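Local coordinates for protein bacteriocin (Pseudomonas syringae pv. tomato, PDB 4FZL) that probably kills competing bacteria by degrading lipid II, the cell-wall precursor, as a calcium-binding bacteriocin of the colicin M family, at residues 94-99 / 162-167; 41-46 / 103-108. One frame throughout, in Å; residues are numbered along the deposited sequence.

Contact 1. Residues 94-99 / 162-167. With CA (calcium ion), chain C.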
loop_
_atom_site.group_PDB
_atom_site.type_symbol
_atom_site.label_atom_id
_atom_site.label_comp_id
_atom_site.label_asym_id
_atom_site.label_seq_id
_atom_site.Cartn_x
_atom_site.Cartn_y
_atom_site.Cartn_z
ATOM N N LEU A 94 -0.762 5.809 -6.360
ATOM C CA LEU A 94 -1.450 5.073 -7.414
ATOM C C LEU A 94 -0.903 3.631 -7.579
ATOM O O LEU A 94 -1.673 2.620 -7.712
ATOM C CB LEU A 94 -1.189 5.783 -8.737
ATOM C CG LEU A 94 -1.818 5.266 -10.010
ATOM C CD1 LEU A 94 -3.322 5.064 -9.794
ATOM C CD2 LEU A 94 -1.503 6.274 -11.107
ATOM N N MET A 95 0.440 3.523 -7.543
ATOM C CA MET A 95 1.088 2.254 -7.866
ATOM C C MET A 95 1.383 1.398 -6.668
ATOM O O MET A 95 2.013 0.315 -6.787
ATOM C CB MET A 95 2.321 2.456 -8.742
ATOM C CG MET A 95 1.873 2.791 -10.213
ATOM S SD MET A 95 3.264 3.268 -11.212
ATOM C CE MET A 95 2.492 3.703 -12.751
ATOM N N THR A 96 0.967 1.812 -5.501
ATOM C CA THR A 96 1.233 1.045 -4.279
ATOM C C THR A 96 0.710 -0.415 -4.338
ATOM O O THR A 96 1.454 -1.354 -4.016
ATOM C CB THR A 96 0.769 1.798 -3.043
ATOM O OG1 THR A 96 1.746 2.762 -2.712
ATOM C CG2 THR A 96 0.614 0.836 -1.797
ATOM N N PRO A 97 -0.542 -0.635 -4.797
ATOM C CA PRO A 97 -0.966 -2.064 -4.790
ATOM C C PRO A 97 -0.121 -2.891 -5.782
ATOM O O PRO A 97 0.058 -4.073 -5.610
ATOM C CB PRO A 97 -2.435 -2.037 -5.214
ATOM C CG PRO A 97 -2.778 -0.617 -5.368
ATOM C CD PRO A 97 -1.659 0.288 -4.993
ATOM N N PHE A 98 0.345 -2.254 -6.871
ATOM C CA PHE A 98 1.215 -2.959 -7.811
ATOM C C PHE A 98 2.570 -3.252 -7.206
ATOM O O PHE A 98 3.229 -4.257 -7.498
ATOM C CB PHE A 98 1.391 -2.168 -9.091
ATOM C CG PHE A 98 0.127 -2.076 -9.899
ATOM C CD1 PHE A 98 -0.275 -3.105 -10.716
ATOM C CD2 PHE A 98 -0.679 -0.952 -9.800
ATOM C CE1 PHE A 98 -1.471 -2.986 -11.475
ATOM C CE2 PHE A 98 -1.870 -0.837 -10.537
ATOM C CZ PHE A 98 -2.273 -1.883 -11.352
ATOM N N HIS A 99 3.047 -2.322 -6.399
ATOM C CA HIS A 99 4.327 -2.526 -5.704
ATOM C C HIS A 99 4.202 -3.723 -4.753
ATOM O O HIS A 99 5.079 -4.577 -4.719
ATOM C CB HIS A 99 4.721 -1.173 -4.964
ATOM C CG HIS A 99 6.082 -1.182 -4.359
ATOM N ND1 HIS A 99 6.627 -0.074 -3.814
ATOM C CD2 HIS A 99 7.066 -2.151 -4.331
ATOM C CE1 HIS A 99 7.876 -0.315 -3.401
ATOM N NE2 HIS A 99 8.174 -1.576 -3.725
ATOM N N TRP A 162 -6.707 -0.353 0.885
ATOM C CA TRP A 162 -7.428 -1.579 1.129
ATOM C C TRP A 162 -6.966 -2.710 0.212
ATOM O O TRP A 162 -6.969 -3.862 0.608
ATOM C CB TRP A 162 -8.943 -1.343 1.020
ATOM C CG TRP A 162 -9.748 -2.565 1.276
ATOM C CD1 TRP A 162 -10.097 -3.135 2.493
ATOM C CD2 TRP A 162 -10.319 -3.424 0.245
ATOM N NE1 TRP A 162 -10.807 -4.332 2.277
ATOM C CE2 TRP A 162 -10.985 -4.531 0.934
ATOM C CE3 TRP A 162 -10.320 -3.389 -1.145
ATOM C CZ2 TRP A 162 -11.608 -5.564 0.235
ATOM C CZ3 TRP A 162 -10.972 -4.405 -1.829
ATOM C CH2 TRP A 162 -11.613 -5.460 -1.160
ATOM N N LEU A 163 -6.674 -2.428 -1.026
ATOM C CA LEU A 163 -6.237 -3.467 -1.955
ATOM C C LEU A 163 -4.990 -4.145 -1.464
ATOM O O LEU A 163 -4.791 -5.363 -1.675
ATOM C CB LEU A 163 -5.980 -2.856 -3.327
ATOM C CG LEU A 163 -7.187 -2.440 -4.144
ATOM C CD1 LEU A 163 -6.899 -1.641 -5.403
ATOM C CD2 LEU A 163 -8.138 -3.636 -4.381
ATOM N N THR A 164 -4.162 -3.386 -0.747
ATOM C CA THR A 164 -2.897 -3.887 -0.247
ATOM C C THR A 164 -3.060 -4.526 1.145
ATOM O O THR A 164 -2.493 -5.591 1.394
ATOM C CB THR A 164 -1.893 -2.725 -0.141
ATOM O OG1 THR A 164 -1.679 -2.160 -1.461
ATOM C CG2 THR A 164 -0.618 -3.195 0.504
ATOM N N LEU A 165 -3.821 -3.881 2.030
ATOM C CA LEU A 165 -3.911 -4.246 3.468
ATOM C C LEU A 165 -5.179 -4.997 3.907
ATOM O O LEU A 165 -5.193 -5.700 4.922
ATOM C CB LEU A 165 -3.878 -2.957 4.294
ATOM C CG LEU A 165 -2.523 -2.212 4.219
ATOM C CD1 LEU A 165 -2.623 -0.897 4.982
ATOM C CD2 LEU A 165 -1.357 -3.099 4.706
ATOM N N GLY A 166 -6.298 -4.761 3.199
ATOM C CA GLY A 166 -7.551 -5.304 3.654
ATOM C C GLY A 166 -7.945 -4.699 5.019
ATOM O O GLY A 166 -7.995 -3.459 5.186
ATOM N N ASN A 167 -8.254 -5.549 5.993
ATOM C CA ASN A 167 -8.407 -5.084 7.362
ATOM C C ASN A 167 -7.055 -5.069 8.045
ATOM O O ASN A 167 -6.207 -5.821 7.685
ATOM C CB ASN A 167 -9.340 -6.007 8.150
ATOM C CG ASN A 167 -10.727 -6.051 7.561
ATOM O OD1 ASN A 167 -11.258 -5.020 7.065
ATOM N ND2 ASN A 167 -11.331 -7.221 7.573
HETATM CA CA CA C . -4.842 -7.313 6.418
HETATM O O HOH W 1 -6.980 -8.231 5.554
HETATM O O HOH W 2 -4.225 -8.134 4.687
#

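Contact 2. Residues 41-46 / 103-108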
loop_
_atom_site.group_PDB
_atom_site.type_symbol
_atom_site.label_atom_id
_atom_site.label_comp_id
_atom_site.label_asym_id
_atom_site.label_seq_id
_atom_site.Cartn_x
_atom_site.Cartn_y
_atom_site.Cartn_z
ATOM N N VAL A 41 8.304 -6.451 -16.932
ATOM C CA VAL A 41 9.123 -5.212 -16.866
ATOM C C VAL A 41 8.222 -3.981 -16.434
ATOM O O VAL A 41 8.646 -3.167 -15.588
ATOM C CB VAL A 41 9.850 -4.887 -18.193
ATOM C CG1 VAL A 41 10.523 -3.487 -18.169
ATOM C CG2 VAL A 41 10.877 -5.979 -18.461
ATOM N N ALA A 42 6.990 -3.890 -16.960
ATOM C CA ALA A 42 6.037 -2.888 -16.486
ATOM C C ALA A 42 5.822 -3.001 -14.971
ATOM O O ALA A 42 5.929 -2.023 -14.237
ATOM C CB ALA A 42 4.705 -2.895 -17.292
ATOM N N LEU A 43 5.572 -4.224 -14.476
ATOM C CA LEU A 43 5.241 -4.395 -13.081
ATOM C C LEU A 43 6.421 -3.968 -12.189
ATOM O O LEU A 43 6.257 -3.281 -11.174
ATOM C CB LEU A 43 4.844 -5.854 -12.835
ATOM C CG LEU A 43 4.427 -6.147 -11.398
ATOM C CD1 LEU A 43 3.279 -5.277 -10.894
ATOM C CD2 LEU A 43 4.013 -7.619 -11.277
ATOM N N LYS A 44 7.640 -4.382 -12.578
ATOM C CA LYS A 44 8.804 -3.940 -11.872
ATOM C C LYS A 44 9.079 -2.426 -11.906
ATOM O O LYS A 44 9.561 -1.841 -10.940
ATOM C CB LYS A 44 10.033 -4.786 -12.280
ATOM C CG LYS A 44 10.046 -6.223 -11.790
ATOM C CD LYS A 44 11.328 -7.031 -12.027
ATOM C CE LYS A 44 11.380 -7.545 -13.403
ATOM N NZ LYS A 44 12.662 -8.339 -13.563
ATOM N N THR A 45 8.720 -1.811 -13.029
ATOM C CA THR A 45 8.836 -0.370 -13.158
ATOM C C THR A 45 7.827 0.296 -12.202
ATOM O O THR A 45 8.159 1.329 -11.596
ATOM C CB THR A 45 8.637 0.081 -14.622
ATOM O OG1 THR A 45 9.625 -0.562 -15.425
ATOM C CG2 THR A 45 8.632 1.671 -14.807
ATOM N N PHE A 46 6.577 -0.246 -12.153
ATOM C CA PHE A 46 5.613 0.320 -11.214
ATOM C C PHE A 46 6.189 0.279 -9.782
ATOM O O PHE A 46 5.987 1.229 -8.996
ATOM C CB PHE A 46 4.272 -0.410 -11.215
ATOM C CG PHE A 46 3.545 -0.488 -12.524
ATOM C CD1 PHE A 46 3.754 0.407 -13.574
ATOM C CD2 PHE A 46 2.644 -1.498 -12.714
ATOM C CE1 PHE A 46 3.112 0.245 -14.754
ATOM C CE2 PHE A 46 1.919 -1.620 -13.897
ATOM C CZ PHE A 46 2.183 -0.734 -14.928
ATOM N N HIS A 103 6.095 -7.310 -4.984
ATOM C CA HIS A 103 6.892 -7.740 -3.902
ATOM C C HIS A 103 6.578 -9.209 -3.611
ATOM O O HIS A 103 7.441 -9.959 -3.219
ATOM C CB HIS A 103 6.651 -6.884 -2.660
ATOM C CG HIS A 103 7.698 -7.072 -1.631
ATOM N ND1 HIS A 103 8.909 -6.453 -1.711
ATOM C CD2 HIS A 103 7.727 -7.875 -0.474
ATOM C CE1 HIS A 103 9.647 -6.870 -0.677
ATOM N NE2 HIS A 103 8.897 -7.697 0.092
ATOM N N GLY A 104 5.324 -9.639 -3.777
ATOM C CA GLY A 104 4.989 -11.066 -3.474
ATOM C C GLY A 104 5.653 -12.039 -4.482
ATOM O O GLY A 104 5.863 -13.208 -4.196
ATOM N N MET A 105 5.960 -11.540 -5.672
ATOM C CA MET A 105 6.560 -12.380 -6.708
ATOM C C MET A 105 8.069 -12.189 -6.898
ATOM O O MET A 105 8.729 -13.043 -7.494
ATOM C CB MET A 105 5.867 -12.129 -8.043
ATOM C CG MET A 105 4.474 -12.739 -8.152
ATOM S SD MET A 105 3.672 -11.841 -9.487
ATOM C CE MET A 105 5.203 -11.186 -10.138
ATOM N N PHE A 106 8.602 -11.062 -6.435
ATOM C CA PHE A 106 10.028 -10.766 -6.612
ATOM C C PHE A 106 10.775 -10.488 -5.331
ATOM O O PHE A 106 12.005 -10.554 -5.343
ATOM C CB PHE A 106 10.237 -9.563 -7.534
ATOM C CG PHE A 106 9.585 -9.698 -8.888
ATOM C CD1 PHE A 106 9.882 -10.804 -9.668
ATOM C CD2 PHE A 106 8.635 -8.838 -9.299
ATOM C CE1 PHE A 106 9.274 -11.005 -10.890
ATOM C CE2 PHE A 106 8.032 -9.001 -10.526
ATOM C CZ PHE A 106 8.324 -10.086 -11.311
ATOM N N GLY A 107 10.061 -10.244 -4.221
ATOM C CA GLY A 107 10.680 -9.803 -2.984
ATOM C C GLY A 107 11.233 -10.859 -2.027
ATOM O O GLY A 107 11.731 -10.473 -0.967
ATOM N N LEU A 108 11.164 -12.157 -2.384
ATOM C CA LEU A 108 11.783 -13.247 -1.585
ATOM C C LEU A 108 11.262 -13.338 -0.143
ATOM O O LEU A 108 11.965 -13.736 0.744
ATOM C CB LEU A 108 13.291 -13.045 -1.564
ATOM C CG LEU A 108 13.967 -13.019 -2.931
ATOM C CD1 LEU A 108 15.468 -12.813 -2.729
ATOM C CD2 LEU A 108 13.693 -14.309 -3.711
#

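Contact 1. Residues 94-99 / 162-167
Pro97 and Thr164 meet where the first turn of helix 96-106 packs against the last turn of helix 159-165, within the colicin M family region. The CA atoms of Pro97 and Thr164 are 5.3 Å apart, close enough for a side-chain oxygen to rest on the opposite backbone.

The packing is van der Waals in kind, and no hydrogen bond spans it. Thr164 OG1, set beside its own backbone N (chi1 -61°), lies 3.4 Å from Pro97 CA. The same oxygen is 3.8 Å from Thr96 CG2, with the two threonine side chains crossing at about a right angle. Next to it, Pro97 CB packs on Leu163 CB at 4.1 Å. The polar end of Thr96 looks elsewhere: OG1 is hydrogen-bonded to Asp50 OD1 and to Gly92 N.

Metal binding takes over just past the helix end. Gly166 N still closes the last turn on Trp162 O, and the positive phi of Gly166 then turns the chain out of the helix into Asn167. Two backbone carbonyls thereby face calcium, Leu165 O at 2.2 Å and Asn167 O at 2.4 Å, while Asp195 supplies both carboxylate oxygens. Two waters also bind the ion; one of them, 2.5 Å from calcium, accepts a weak hydrogen bond from Asn167 N.

Contact 2. Residues 41-46 / 103-108
Lys44 and Phe106 have the nearest CA atoms of the two segments, 8.7 Å apart, a separation that side chains have to bridge. Residues 41-46 lie within helix 37-54, which runs on past both ends of the segment, whereas 103-108 carry the end of helix 96-106. There Gly107 N still bonds to His103 O at 2.8 Å, and Leu108 is the first residue to leave helical angles, with a phi of 59°.

The Phe106 ring receives the aliphatic stem of Lys44 over one face, the two side chains crossing at about a right angle. Lys44 CG comes within 3.7 Å of Phe106 CE2, toward the rim. Farther along, Lys44 CD stands above the middle of the Phe106 ring, 4.2 Å from its centroid and 12° off the normal, in a CH-pi contact. A bend at chi3 (-81°) then redirects the lysine chain, and NZ ends up hydrogen-bonded to Glu78 O and Ile81 O. With the ammonium 5.3 Å from the centroid of the Phe106 ring, any cation-pi attraction is weak; the methylenes do the packing.

Leu43 fills in beside this pair. Its CD2 lies 4.3 Å from Phe106 CE2, approaching the ring obliquely, and CD2 also touches Met105 CE, although that methionine has two conformers and this touch is less certain.

The whole is helix-to-helix packing: helix 37-54 lies against the C-terminal turn of helix 96-106 in the helical part of this colicin M-family protein, away from the calcium site.

How the contacts relate
From the N terminus the segments come in the order 41-46, 94-99, 103-108, 162-167, so the two contacts cross. Contact 2 brings the chain back to helix 37-54 after a span rich in helix; contact 1 starts inside that span and closes only after strand 142-153 has been built. Helix 96-106 serves both: its first turn meets helix 159-165 beside the calcium site, and its last turn meets helix 37-54. The contacts also touch each other, since Phe98 stacks edge-to-face with Phe46 and its carbonyl O lies 3.5 Å from Leu43 CD1. This helix thus joins the N-terminal helices to the calcium-binding end of the sheet.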